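Long-range contacts in putative DNA helicase (Lactobacillus plantarum, PDB 3DMN), which is a putative DNA helicase, its C-terminal domain being related to that of UvrD-like helicases and so probably part of an ATP-driven DNA-unwinding motor: residues T12-V20 against L160-Y168; D33-F43 against E147-L156. All blocks are in the same frame, centred on the assembly; numbering follows the deposited sequence.

Interaction 1. Residues T12-V20 against L160-Y168. With ACT (acetate ion), chain D.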
ATOM      1  N   THR A  12      12.216   3.313  -4.880  1.00 27.97           N
ATOM      2  CA  THR A  12      12.908   2.468  -5.854  1.00 28.47           C
ATOM      3  C   THR A  12      13.802   1.432  -5.163  1.00 28.17           C
ATOM      4  O   THR A  12      13.801   0.252  -5.503  1.00 28.31           O
ATOM      5  CB  THR A  12      13.741   3.373  -6.786  1.00 28.90           C
ATOM      6  OG1 THR A  12      12.830   4.190  -7.545  1.00 33.88           O
ATOM      7  CG2 THR A  12      14.625   2.533  -7.697  1.00 32.17           C
ATOM      8  N   ASP A  13      14.567   1.897  -4.184  1.00 26.82           N
ATOM      9  CA  ASP A  13      15.475   1.019  -3.483  1.00 26.86           C
ATOM     10  C   ASP A  13      14.777  -0.040  -2.618  1.00 27.51           C
ATOM     11  O   ASP A  13      15.205  -1.186  -2.586  1.00 28.39           O
ATOM     12  CB  ASP A  13      16.429   1.829  -2.613  1.00 25.89           C
ATOM     13  CG  ASP A  13      17.529   2.462  -3.408  1.00 27.70           C
ATOM     14  OD1 ASP A  13      17.654   2.238  -4.648  1.00 27.09           O
ATOM     15  OD2 ASP A  13      18.314   3.241  -2.796  1.00 28.54           O
ATOM     16  N   PHE A  14      13.753   0.377  -1.888  1.00 27.45           N
ATOM     17  CA  PHE A  14      12.942  -0.573  -1.136  1.00 28.16           C
ATOM     18  C   PHE A  14      12.296  -1.618  -2.080  1.00 28.21           C
ATOM     19  O   PHE A  14      12.431  -2.854  -1.879  1.00 28.31           O
ATOM     20  CB  PHE A  14      11.874   0.197  -0.368  1.00 27.51           C
ATOM     21  CG  PHE A  14      10.874  -0.708   0.316  1.00 28.17           C
ATOM     22  CD1 PHE A  14      11.121  -1.167   1.606  1.00 29.96           C
ATOM     23  CD2 PHE A  14       9.669  -1.011  -0.295  1.00 29.46           C
ATOM     24  CE1 PHE A  14      10.192  -2.016   2.278  1.00 30.68           C
ATOM     25  CE2 PHE A  14       8.736  -1.841   0.337  1.00 27.95           C
ATOM     26  CZ  PHE A  14       8.970  -2.326   1.629  1.00 28.47           C
ATOM     27  N   THR A  15      11.643  -1.139  -3.147  1.00 28.84           N
ATOM     28  CA  THR A  15      10.942  -2.079  -3.999  1.00 29.34           C
ATOM     29  C   THR A  15      11.854  -3.035  -4.763  1.00 29.68           C
ATOM     30  O   THR A  15      11.498  -4.198  -4.961  1.00 29.38           O
ATOM     31  CB  THR A  15       9.980  -1.369  -4.965  1.00 29.94           C
ATOM     32  OG1 THR A  15      10.724  -0.520  -5.861  1.00 32.54           O
ATOM     33  CG2 THR A  15       8.957  -0.550  -4.196  1.00 29.85           C
ATOM     34  N   LYS A  16      13.031  -2.563  -5.188  1.00 28.55           N
ATOM     35  CA  LYS A  16      13.911  -3.423  -5.983  1.00 30.01           C
ATOM     36  C   LYS A  16      14.263  -4.701  -5.194  1.00 29.93           C
ATOM     37  O   LYS A  16      14.460  -5.755  -5.773  1.00 29.63           O
ATOM     38  CB  LYS A  16      15.176  -2.674  -6.428  1.00 30.44           C
ATOM     39  CG  LYS A  16      16.184  -2.453  -5.321  1.00 35.20           C
ATOM     40  CD  LYS A  16      17.257  -1.480  -5.706  1.00 39.23           C
ATOM     41  CE  LYS A  16      18.157  -1.252  -4.499  1.00 39.43           C
ATOM     42  NZ  LYS A  16      19.266  -0.306  -5.032  1.00 40.41           N
ATOM     43  N   GLU A  17      14.325  -4.598  -3.867  1.00 28.62           N
ATOM     44  CA  GLU A  17      14.814  -5.710  -3.047  1.00 29.00           C
ATOM     45  C   GLU A  17      13.710  -6.727  -2.796  1.00 28.85           C
ATOM     46  O   GLU A  17      13.961  -7.783  -2.191  1.00 29.26           O
ATOM     47  CB  GLU A  17      15.373  -5.177  -1.733  1.00 29.41           C
ATOM     48  CG  GLU A  17      16.589  -4.260  -1.974  1.00 28.74           C
ATOM     49  CD  GLU A  17      17.601  -4.255  -0.836  1.00 30.24           C
ATOM     50  OE1 GLU A  17      17.309  -4.714   0.269  1.00 29.26           O
ATOM     51  OE2 GLU A  17      18.696  -3.674  -1.043  1.00 29.26           O
ATOM     52  N   ILE A  18      12.490  -6.406  -3.248  1.00 27.91           N
ATOM     53  CA  ILE A  18      11.375  -7.398  -3.145  1.00 28.91           C
ATOM     54  C   ILE A  18      11.592  -8.550  -4.140  1.00 29.56           C
ATOM     55  O   ILE A  18      11.169  -9.703  -3.899  1.00 30.26           O
ATOM     56  CB  ILE A  18      10.017  -6.744  -3.372  1.00 27.93           C
ATOM     57  CG1 ILE A  18       9.779  -5.686  -2.300  1.00 29.55           C
ATOM     58  CG2 ILE A  18       8.859  -7.804  -3.303  1.00 29.06           C
ATOM     59  CD1 ILE A  18       8.553  -4.794  -2.481  1.00 29.60           C
ATOM     60  N   LEU A  19      12.214  -8.225  -5.268  1.00 31.41           N
ATOM     61  CA  LEU A  19      12.493  -9.222  -6.306  1.00 32.91           C
ATOM     62  C   LEU A  19      13.758 -10.003  -5.988  1.00 35.65           C
ATOM     63  O   LEU A  19      14.695  -9.458  -5.434  1.00 35.98           O
ATOM     64  CB  LEU A  19      12.669  -8.548  -7.672  1.00 32.71           C
ATOM     65  CG  LEU A  19      11.423  -7.778  -8.120  1.00 31.21           C
ATOM     66  CD1 LEU A  19      11.641  -7.121  -9.485  1.00 34.69           C
ATOM     67  CD2 LEU A  19      10.184  -8.693  -8.182  1.00 34.71           C
ATOM     68  N   VAL A  20      13.769 -11.279  -6.329  1.00 37.78           N
ATOM     69  CA  VAL A  20      15.003 -12.070  -6.299  1.00 42.64           C
ATOM     70  C   VAL A  20      15.363 -12.297  -7.784  1.00 45.75           C
ATOM     71  O   VAL A  20      14.729 -13.088  -8.471  1.00 47.61           O
ATOM     72  CB  VAL A  20      14.820 -13.367  -5.458  1.00 42.32           C
ATOM     73  CG1 VAL A  20      14.424 -13.000  -4.051  1.00 42.84           C
ATOM     74  CG2 VAL A  20      13.744 -14.256  -6.021  1.00 44.10           C
ATOM     75  N   LEU A 160       9.290  -9.852   2.541  1.00 27.99           N
ATOM     76  CA  LEU A 160       9.967  -8.594   2.874  1.00 28.46           C
ATOM     77  C   LEU A 160      11.154  -8.798   3.791  1.00 29.01           C
ATOM     78  O   LEU A 160      11.913  -7.846   4.040  1.00 29.27           O
ATOM     79  CB  LEU A 160       8.984  -7.550   3.428  1.00 27.82           C
ATOM     80  CG  LEU A 160       7.873  -7.151   2.421  1.00 28.15           C
ATOM     81  CD1 LEU A 160       6.858  -6.244   3.132  1.00 29.93           C
ATOM     82  CD2 LEU A 160       8.471  -6.449   1.205  1.00 28.61           C
ATOM     83  N   ALA A 161      11.372 -10.044   4.245  1.00 28.42           N
ATOM     84  CA  ALA A 161      12.460 -10.302   5.217  1.00 28.64           C
ATOM     85  C   ALA A 161      13.823  -9.941   4.602  1.00 28.77           C
ATOM     86  O   ALA A 161      14.716  -9.478   5.294  1.00 30.01           O
ATOM     87  CB  ALA A 161      12.442 -11.763   5.683  1.00 30.35           C
ATOM     88  N   ARG A 162      13.970 -10.171   3.311  1.00 28.40           N
ATOM     89  CA  ARG A 162      15.257  -9.957   2.638  1.00 29.87           C
ATOM     90  C   ARG A 162      15.591  -8.492   2.484  1.00 29.92           C
ATOM     91  O   ARG A 162      16.744  -8.155   2.241  1.00 32.54           O
ATOM     92  CB  ARG A 162      15.303 -10.635   1.267  1.00 28.55           C
ATOM     93  CG  ARG A 162      14.409 -10.025   0.158  1.00 29.50           C
ATOM     94  CD  ARG A 162      14.536 -10.816  -1.158  1.00 29.29           C
ATOM     95  NE  ARG A 162      15.954 -11.102  -1.485  1.00 36.22           N
ATOM     96  CZ  ARG A 162      16.785 -10.199  -1.998  1.00 37.88           C
ATOM     97  NH1 ARG A 162      16.371  -8.962  -2.244  1.00 38.48           N
ATOM     98  NH2 ARG A 162      18.049 -10.514  -2.265  1.00 39.58           N
ATOM     99  N   VAL A 163      14.602  -7.618   2.611  1.00 28.88           N
ATOM    100  CA  VAL A 163      14.873  -6.175   2.376  1.00 29.09           C
ATOM    101  C   VAL A 163      15.759  -5.617   3.480  1.00 29.90           C
ATOM    102  O   VAL A 163      15.536  -5.866   4.646  1.00 30.57           O
ATOM    103  CB  VAL A 163      13.563  -5.375   2.288  1.00 29.82           C
ATOM    104  CG1 VAL A 163      13.853  -3.906   2.041  1.00 29.99           C
ATOM    105  CG2 VAL A 163      12.690  -5.920   1.148  1.00 30.12           C
ATOM    106  N   ASN A 164      16.756  -4.828   3.090  1.00 28.00           N
ATOM    107  CA  ASN A 164      17.639  -4.173   4.026  1.00 29.01           C
ATOM    108  C   ASN A 164      16.811  -3.307   4.982  1.00 28.96           C
ATOM    109  O   ASN A 164      16.050  -2.420   4.536  1.00 28.98           O
ATOM    110  CB  ASN A 164      18.624  -3.354   3.176  1.00 27.50           C
ATOM    111  CG  ASN A 164      19.711  -2.673   3.975  1.00 28.60           C
ATOM    112  OD1 ASN A 164      19.565  -2.404   5.179  1.00 30.57           O
ATOM    113  ND2 ASN A 164      20.797  -2.330   3.290  1.00 28.16           N
ATOM    114  N   HIS A 165      16.982  -3.524   6.291  1.00 29.81           N
ATOM    115  CA  HIS A 165      16.168  -2.764   7.261  1.00 30.12           C
ATOM    116  C   HIS A 165      16.386  -1.257   7.200  1.00 29.79           C
ATOM    117  O   HIS A 165      15.506  -0.490   7.615  1.00 30.40           O
ATOM    118  CB  HIS A 165      16.398  -3.233   8.687  1.00 31.36           C
ATOM    119  CG  HIS A 165      15.821  -4.587   8.970  1.00 35.08           C
ATOM    120  ND1 HIS A 165      15.656  -5.071  10.253  1.00 40.78           N
ATOM    121  CD2 HIS A 165      15.366  -5.556   8.140  1.00 37.29           C
ATOM    122  CE1 HIS A 165      15.129  -6.287  10.195  1.00 42.17           C
ATOM    123  NE2 HIS A 165      14.954  -6.608   8.924  1.00 38.86           N
ATOM    124  N   ALA A 166      17.517  -0.825   6.654  1.00 29.21           N
ATOM    125  CA  ALA A 166      17.782   0.611   6.501  1.00 27.78           C
ATOM    126  C   ALA A 166      16.809   1.312   5.519  1.00 28.12           C
ATOM    127  O   ALA A 166      16.657   2.545   5.536  1.00 27.64           O
ATOM    128  CB  ALA A 166      19.220   0.827   6.024  1.00 28.16           C
ATOM    129  N   LEU A 167      16.227   0.521   4.624  1.00 27.76           N
ATOM    130  CA  LEU A 167      15.424   1.078   3.498  1.00 28.29           C
ATOM    131  C   LEU A 167      13.991   1.404   3.858  1.00 28.89           C
ATOM    132  O   LEU A 167      13.226   1.887   3.014  1.00 29.42           O
ATOM    133  CB  LEU A 167      15.452   0.115   2.296  1.00 28.23           C
ATOM    134  CG  LEU A 167      16.853  -0.072   1.683  1.00 29.16           C
ATOM    135  CD1 LEU A 167      16.797  -1.122   0.575  1.00 30.86           C
ATOM    136  CD2 LEU A 167      17.378   1.224   1.102  1.00 31.02           C
ATOM    137  N   TYR A 168      13.579   1.075   5.073  1.00 29.08           N
ATOM    138  CA  TYR A 168      12.228   1.420   5.486  1.00 29.16           C
ATOM    139  C   TYR A 168      12.154   1.609   6.972  1.00 30.65           C
ATOM    140  O   TYR A 168      13.083   1.181   7.694  1.00 31.20           O
ATOM    141  CB  TYR A 168      11.235   0.319   5.042  1.00 29.77           C
ATOM    142  CG  TYR A 168      11.470  -1.040   5.660  1.00 30.36           C
ATOM    143  CD1 TYR A 168      10.692  -1.457   6.754  1.00 31.45           C
ATOM    144  CD2 TYR A 168      12.407  -1.943   5.120  1.00 29.24           C
ATOM    145  CE1 TYR A 168      10.864  -2.739   7.318  1.00 33.32           C
ATOM    146  CE2 TYR A 168      12.592  -3.222   5.688  1.00 31.57           C
ATOM    147  CZ  TYR A 168      11.799  -3.607   6.777  1.00 31.30           C
ATOM    148  OH  TYR A 168      11.902  -4.856   7.371  1.00 33.59           O
TER
HETATM  149  C   ACT D   3      11.171 -12.225  -8.558  1.00 23.82           C
HETATM  150  O   ACT D   3      11.320 -12.559  -7.356  1.00 23.91           O
HETATM  151  OXT ACT D   3      12.111 -11.638  -9.136  1.00 25.88           O
HETATM  152  CH3 ACT D   3       9.957 -12.512  -9.322  1.00 22.37           C

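Interaction 2. Residues D33-F43 against E147-L156. With ACT (acetate ion), chain B; EDO (1,2-ethanediol), chain N.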
ATOM      1  N   ASP A  33      10.439  10.347   1.618  1.00 33.50           N
ATOM      2  CA  ASP A  33      10.440   9.635   2.901  1.00 34.03           C
ATOM      3  C   ASP A  33      10.752   8.160   2.667  1.00 33.04           C
ATOM      4  O   ASP A  33      10.317   7.569   1.662  1.00 32.12           O
ATOM      5  CB  ASP A  33       9.041   9.675   3.542  1.00 35.14           C
ATOM      6  CG  ASP A  33       8.658  11.031   4.071  1.00 40.01           C
ATOM      7  OD1 ASP A  33       9.539  11.880   4.322  1.00 41.81           O
ATOM      8  OD2 ASP A  33       7.440  11.221   4.262  1.00 45.63           O
ATOM      9  N   LEU A  34      11.435   7.539   3.625  1.00 32.93           N
ATOM     10  CA  LEU A  34      11.526   6.070   3.590  1.00 31.92           C
ATOM     11  C   LEU A  34      10.117   5.474   3.656  1.00 31.89           C
ATOM     12  O   LEU A  34       9.273   5.986   4.408  1.00 30.87           O
ATOM     13  CB  LEU A  34      12.307   5.527   4.782  1.00 33.15           C
ATOM     14  CG  LEU A  34      13.804   5.823   4.803  1.00 35.07           C
ATOM     15  CD1 LEU A  34      14.403   5.356   6.140  1.00 36.02           C
ATOM     16  CD2 LEU A  34      14.511   5.200   3.620  1.00 38.24           C
ATOM     17  N   PRO A  35       9.854   4.401   2.869  1.00 31.28           N
ATOM     18  CA  PRO A  35       8.559   3.684   3.063  1.00 29.76           C
ATOM     19  C   PRO A  35       8.362   3.321   4.515  1.00 30.65           C
ATOM     20  O   PRO A  35       9.327   3.022   5.230  1.00 29.39           O
ATOM     21  CB  PRO A  35       8.711   2.426   2.210  1.00 30.31           C
ATOM     22  CG  PRO A  35       9.685   2.881   1.089  1.00 30.47           C
ATOM     23  CD  PRO A  35      10.674   3.801   1.800  1.00 30.61           C
ATOM     24  N   ASN A  36       7.127   3.446   4.976  1.00 29.90           N
ATOM     25  CA  ASN A  36       6.819   3.080   6.371  1.00 29.42           C
ATOM     26  C   ASN A  36       5.988   1.829   6.420  1.00 30.11           C
ATOM     27  O   ASN A  36       4.952   1.742   5.771  1.00 30.01           O
ATOM     28  CB  ASN A  36       6.217   4.239   7.199  1.00 30.51           C
ATOM     29  CG  ASN A  36       4.836   4.671   6.747  1.00 31.39           C
ATOM     30  OD1 ASN A  36       3.905   4.755   7.578  1.00 37.37           O
ATOM     31  ND2 ASN A  36       4.689   4.988   5.477  1.00 27.08           N
ATOM     32  N   VAL A  37       6.475   0.863   7.196  1.00 29.75           N
ATOM     33  CA  VAL A  37       5.782  -0.412   7.373  1.00 29.27           C
ATOM     34  C   VAL A  37       5.200  -0.427   8.790  1.00 29.72           C
ATOM     35  O   VAL A  37       5.889  -0.078   9.770  1.00 29.41           O
ATOM     36  CB  VAL A  37       6.787  -1.582   7.196  1.00 29.79           C
ATOM     37  CG1 VAL A  37       6.119  -2.937   7.493  1.00 31.11           C
ATOM     38  CG2 VAL A  37       7.352  -1.545   5.759  1.00 30.87           C
ATOM     39  N   VAL A  38       3.935  -0.839   8.889  1.00 28.48           N
ATOM     40  CA  VAL A  38       3.304  -0.914  10.220  1.00 30.26           C
ATOM     41  C   VAL A  38       2.664  -2.259  10.325  1.00 29.13           C
ATOM     42  O   VAL A  38       1.839  -2.621   9.492  1.00 29.96           O
ATOM     43  CB  VAL A  38       2.268   0.194  10.447  1.00 30.19           C
ATOM     44  CG1 VAL A  38       1.768   0.144  11.885  1.00 33.01           C
ATOM     45  CG2 VAL A  38       2.880   1.553  10.163  1.00 32.53           C
ATOM     46  N   VAL A  39       3.058  -2.996  11.366  1.00 29.22           N
ATOM     47  CA  VAL A  39       2.495  -4.328  11.615  1.00 28.47           C
ATOM     48  C   VAL A  39       1.524  -4.206  12.770  1.00 29.64           C
ATOM     49  O   VAL A  39       1.883  -3.664  13.825  1.00 31.22           O
ATOM     50  CB  VAL A  39       3.581  -5.365  11.919  1.00 29.04           C
ATOM     51  CG1 VAL A  39       2.953  -6.731  12.308  1.00 29.29           C
ATOM     52  CG2 VAL A  39       4.515  -5.511  10.691  1.00 28.84           C
ATOM     53  N   THR A  40       0.294  -4.670  12.557  1.00 28.59           N
ATOM     54  CA  THR A  40      -0.796  -4.465  13.513  1.00 28.56           C
ATOM     55  C   THR A  40      -1.352  -5.817  13.948  1.00 28.15           C
ATOM     56  O   THR A  40      -1.221  -6.795  13.225  1.00 28.16           O
ATOM     57  CB  THR A  40      -1.922  -3.642  12.872  1.00 28.70           C
ATOM     58  OG1 THR A  40      -2.537  -4.381  11.806  1.00 28.47           O
ATOM     59  CG2 THR A  40      -1.374  -2.287  12.317  1.00 29.08           C
ATOM     60  N   PRO A  41      -1.938  -5.892  15.156  1.00 27.77           N
ATOM     61  CA  PRO A  41      -2.352  -7.198  15.682  1.00 27.58           C
ATOM     62  C   PRO A  41      -3.616  -7.796  15.135  1.00 27.91           C
ATOM     63  O   PRO A  41      -3.844  -8.992  15.331  1.00 28.18           O
ATOM     64  CB  PRO A  41      -2.545  -6.924  17.194  1.00 27.02           C
ATOM     65  CG  PRO A  41      -2.947  -5.414  17.217  1.00 27.63           C
ATOM     66  CD  PRO A  41      -2.060  -4.818  16.160  1.00 27.09           C
ATOM     67  N   ASN A  42      -4.487  -6.986  14.526  1.00 27.94           N
ATOM     68  CA  ASN A  42      -5.764  -7.497  14.046  1.00 27.19           C
ATOM     69  C   ASN A  42      -6.318  -6.553  13.001  1.00 27.47           C
ATOM     70  O   ASN A  42      -5.770  -5.437  12.808  1.00 27.15           O
ATOM     71  CB  ASN A  42      -6.778  -7.729  15.184  1.00 27.28           C
ATOM     72  CG  ASN A  42      -6.860  -6.531  16.109  1.00 27.56           C
ATOM     73  OD1 ASN A  42      -7.123  -5.415  15.642  1.00 27.47           O
ATOM     74  ND2 ASN A  42      -6.596  -6.736  17.395  1.00 31.36           N
ATOM     75  N   PHE A  43      -7.414  -6.998  12.372  1.00 27.24           N
ATOM     76  CA  PHE A  43      -7.987  -6.269  11.232  1.00 27.35           C
ATOM     77  C   PHE A  43      -8.362  -4.821  11.609  1.00 27.11           C
ATOM     78  O   PHE A  43      -7.969  -3.895  10.892  1.00 26.47           O
ATOM     79  CB  PHE A  43      -9.192  -7.023  10.733  1.00 27.79           C
ATOM     80  CG  PHE A  43      -9.930  -6.336   9.626  1.00 28.03           C
ATOM     81  CD1 PHE A  43      -9.559  -6.531   8.318  1.00 30.77           C
ATOM     82  CD2 PHE A  43     -11.018  -5.502   9.928  1.00 29.40           C
ATOM     83  CE1 PHE A  43     -10.270  -5.897   7.280  1.00 29.55           C
ATOM     84  CE2 PHE A  43     -11.740  -4.870   8.917  1.00 32.39           C
ATOM     85  CZ  PHE A  43     -11.347  -5.037   7.599  1.00 30.77           C
ATOM     86  N   GLU A 147       5.149   8.589  -1.777  1.00 27.29           N
ATOM     87  CA  GLU A 147       4.968   8.056  -0.412  1.00 27.59           C
ATOM     88  C   GLU A 147       4.442   6.627  -0.501  1.00 27.75           C
ATOM     89  O   GLU A 147       3.545   6.349  -1.261  1.00 27.59           O
ATOM     90  CB  GLU A 147       3.959   8.915   0.347  1.00 30.02           C
ATOM     91  CG  GLU A 147       4.020   8.737   1.865  1.00 34.07           C
ATOM     92  CD  GLU A 147       5.202   9.505   2.502  1.00 40.81           C
ATOM     93  OE1 GLU A 147       5.742  10.431   1.844  1.00 46.13           O
ATOM     94  OE2 GLU A 147       5.562   9.208   3.666  1.00 47.95           O
ATOM     95  N   LEU A 148       5.043   5.750   0.286  1.00 26.42           N
ATOM     96  CA  LEU A 148       4.641   4.339   0.294  1.00 25.96           C
ATOM     97  C   LEU A 148       4.521   3.858   1.730  1.00 27.78           C
ATOM     98  O   LEU A 148       5.466   3.983   2.520  1.00 28.11           O
ATOM     99  CB  LEU A 148       5.671   3.505  -0.469  1.00 26.47           C
ATOM    100  CG  LEU A 148       5.505   1.986  -0.393  1.00 26.48           C
ATOM    101  CD1 LEU A 148       4.177   1.547  -1.051  1.00 27.80           C
ATOM    102  CD2 LEU A 148       6.754   1.236  -1.008  1.00 27.09           C
ATOM    103  N   THR A 149       3.363   3.279   2.034  1.00 26.92           N
ATOM    104  CA  THR A 149       3.059   2.777   3.386  1.00 26.77           C
ATOM    105  C   THR A 149       2.590   1.359   3.183  1.00 27.55           C
ATOM    106  O   THR A 149       1.839   1.080   2.284  1.00 28.02           O
ATOM    107  CB  THR A 149       1.891   3.565   4.047  1.00 27.25           C
ATOM    108  OG1 THR A 149       2.260   4.932   4.189  1.00 28.29           O
ATOM    109  CG2 THR A 149       1.590   2.983   5.452  1.00 30.04           C
ATOM    110  N   LEU A 150       3.061   0.454   4.041  1.00 27.28           N
ATOM    111  CA  LEU A 150       2.563  -0.944   4.051  1.00 27.57           C
ATOM    112  C   LEU A 150       1.982  -1.211   5.408  1.00 27.94           C
ATOM    113  O   LEU A 150       2.644  -1.009   6.428  1.00 29.36           O
ATOM    114  CB  LEU A 150       3.666  -1.984   3.753  1.00 28.59           C
ATOM    115  CG  LEU A 150       4.199  -2.036   2.327  1.00 29.04           C
ATOM    116  CD1 LEU A 150       5.120  -0.883   2.052  1.00 31.77           C
ATOM    117  CD2 LEU A 150       5.011  -3.346   2.179  1.00 31.38           C
ATOM    118  N   VAL A 151       0.753  -1.715   5.407  1.00 26.84           N
ATOM    119  CA  VAL A 151       0.088  -2.138   6.662  1.00 27.14           C
ATOM    120  C   VAL A 151      -0.098  -3.625   6.627  1.00 27.99           C
ATOM    121  O   VAL A 151      -0.628  -4.140   5.661  1.00 27.88           O
ATOM    122  CB  VAL A 151      -1.295  -1.423   6.867  1.00 27.80           C
ATOM    123  CG1 VAL A 151      -1.993  -1.926   8.143  1.00 29.25           C
ATOM    124  CG2 VAL A 151      -1.125   0.099   6.928  1.00 28.21           C
ATOM    125  N   ALA A 152       0.326  -4.327   7.687  1.00 27.13           N
ATOM    126  CA  ALA A 152       0.185  -5.798   7.710  1.00 27.57           C
ATOM    127  C   ALA A 152      -0.590  -6.145   8.951  1.00 28.83           C
ATOM    128  O   ALA A 152      -0.344  -5.560   9.999  1.00 30.16           O
ATOM    129  CB  ALA A 152       1.587  -6.474   7.780  1.00 29.53           C
ATOM    130  N   VAL A 153      -1.502  -7.096   8.830  1.00 26.26           N
ATOM    131  CA  VAL A 153      -2.275  -7.599   9.979  1.00 27.40           C
ATOM    132  C   VAL A 153      -1.677  -8.956  10.352  1.00 28.00           C
ATOM    133  O   VAL A 153      -1.704  -9.928   9.555  1.00 28.69           O
ATOM    134  CB  VAL A 153      -3.741  -7.776   9.623  1.00 27.93           C
ATOM    135  CG1 VAL A 153      -4.494  -8.384  10.830  1.00 29.47           C
ATOM    136  CG2 VAL A 153      -4.337  -6.401   9.275  1.00 29.89           C
ATOM    137  N   GLY A 154      -1.117  -9.018  11.547  1.00 26.87           N
ATOM    138  CA  GLY A 154      -0.537 -10.248  12.076  1.00 28.31           C
ATOM    139  C   GLY A 154       0.965 -10.159  12.017  1.00 29.41           C
ATOM    140  O   GLY A 154       1.612  -9.619  12.912  1.00 29.07           O
ATOM    141  N   SER A 155       1.529 -10.667  10.919  1.00 29.57           N
ATOM    142  CA  SER A 155       2.973 -10.632  10.693  1.00 29.03           C
ATOM    143  C   SER A 155       3.264 -10.044   9.338  1.00 29.44           C
ATOM    144  O   SER A 155       2.460 -10.181   8.427  1.00 29.49           O
ATOM    145  CB  SER A 155       3.576 -12.039  10.693  1.00 29.42           C
ATOM    146  OG  SER A 155       3.528 -12.598  12.018  1.00 31.86           O
ATOM    147  N   LEU A 156       4.414  -9.392   9.231  1.00 28.60           N
ATOM    148  CA  LEU A 156       4.832  -8.871   7.929  1.00 29.01           C
ATOM    149  C   LEU A 156       5.088 -10.018   6.949  1.00 29.11           C
ATOM    150  O   LEU A 156       5.599 -11.079   7.311  1.00 30.21           O
ATOM    151  CB  LEU A 156       6.088  -8.007   8.102  1.00 28.63           C
ATOM    152  CG  LEU A 156       6.512  -7.185   6.884  1.00 29.53           C
ATOM    153  CD1 LEU A 156       5.456  -6.154   6.452  1.00 29.39           C
ATOM    154  CD2 LEU A 156       7.861  -6.510   7.200  1.00 30.45           C
TER
HETATM  155  C   ACT B   1      -0.366 -13.181   8.975  1.00 14.08           C
HETATM  156  O   ACT B   1       0.612 -12.441   8.840  1.00 19.21           O
HETATM  157  OXT ACT B   1      -0.833 -13.844   8.032  1.00 20.28           O
HETATM  158  CH3 ACT B   1      -0.920 -13.186  10.265  1.00 14.73           C
HETATM  159  C1  EDO N 769       4.252  -9.464  13.982  1.00 32.62           C
HETATM  160  O1  EDO N 769       4.955 -10.709  13.834  1.00 30.92           O
HETATM  161  C2  EDO N 769       3.837  -9.113  15.401  1.00 32.57           C
HETATM  162  O2  EDO N 769       4.170  -7.748  15.678  1.00 40.83           O
HETATM  163  O   HOH W   1       7.459   6.763   1.667  1.00 20.32           O
HETATM  164  O   HOH W   2       8.072  11.313   0.521  1.00 31.23           O
HETATM  165  O   HOH W   3       6.593   6.651   4.383  1.00 21.55           O

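Interaction 1. Residues T12-V20 against L160-Y168
Phe14 drives its ring edge against Tyr168, and around this aromatic pair the end of helix 9-16 docks on the loop that joins two strands of the parallel sheet in this P-loop NTPase-like α/β fold. The stack is an offset edge-to-face one, with ring centroids 5.6 Å apart and planes at 76°; CE1 of Phe14 leads, 3.6 Å from CD2 of Tyr168. With CG of Phe14 anti to the backbone N (chi1 173°), the ring reaches toward residues 160-168, where CD1 also meets Val163 CG1 and CZ reaches Leu160 CD2. That same leucine methyl lies 3.8 Å from Ile18 CG1, the two side chains running alongside each other in the same direction.

Glu17 supplies the polar half of the contact from both its ends. Its extended side chain carries OE1 to the backbone N of Asn164, a nearly straight bond of 2.9 Å that meets the oxygen almost along its C-O axis. Leu167 comes across the carboxylate, its CD1 3.5 Å from Glu17 CD. The backbone O of Glu17 receives NH1 of Arg162 at 2.7 Å and lies close to the guanidinium plane; the arginine chain, bent at chi3 (-46°), folds back to deliver it, while Leu19 O sits over one guanidinium face.

Further out, Asn164 OD1 accepts from Ala166 N in an Asx turn, which probably helps to set the loop at the point where Glu17 grips it. Phe14 also touches Leu148 and Leu150 of the sheet, and Ile18 O accepts from Arg134 of helix 134-141. At the outer end, the backbone N of Val20 donates to O of an acetate ion, probably from the crystallisation liquor, at 2.9 Å.

Interaction 2. Residues D33-F43 against E147-L156
The backbone O of Ala152 is gripped twice by Thr40, through its N at 2.8 Å and its OG1 at 3.1 Å, inside the parallel β-sheet of the α/β fold, where strands 36-40 and 147-153 are direct neighbours. Thr40 OG1, set between backbone N and carbonyl carbon (chi1 66°), approaches from above the carbonyl plane, 38° out of it. A regular parallel ladder runs along both strands, from Asn36 N on Leu148 O to Gly154 N on Thr40 O.

On the face that carries Asn36 and Thr149, the amide ND2 donates to Thr149 OG1 at 2.7 Å, and a weak second bond reaches Leu148 O. Helix 43-59 covers this face through Gln49 and Gln53. Val37 and Val39 point to the other face, where Leu156 folds back across them at about a right angle. Its CD1 is only 3.4 Å from Val37 CG1, tighter than normal methyl packing, and its CB rests on Val39 CG2. At the C-terminal end of the strand pair, Val153 CG1 packs against the backbone of Asn42, which caps helix 43-59 by accepting from Ala45 N.

At the opposite end the carboxylates of Asp33 and Glu147 meet with their planes nearly perpendicular. Asp33 OD2 lies 2.8 Å from Glu147 OE2, a close approach of like charges that would probably raise the pKa of one of them. Waters tie the two segments together here: one molecule accepts from Asp33 N and donates to Glu147 OE1, and another bridges Asp33 O to Leu148 N, each bond there 3.0 Å long.

Overall arrangement
From the N terminus, helix 9-16 comes first; interaction 1 later closes a long loop by bringing residues 160-168 back to it. Strand 36-40 follows, and interaction 2 pairs it with strand 147-153, closing a second loop nested within the first. Along the chain between these two strands run helices 43-59, 71-82 and 134-141 and four other strands of the sheet. The chain then leaves strand 147-153, passes through the loop 160-168 and ends in strand 169-170, on the other side of strand 36-40. The two contacts touch directly: Tyr168 packs on Pro35 and Val37, and Leu160 on Leu150, which ties the N-terminal helix and the late loop to one sheet face.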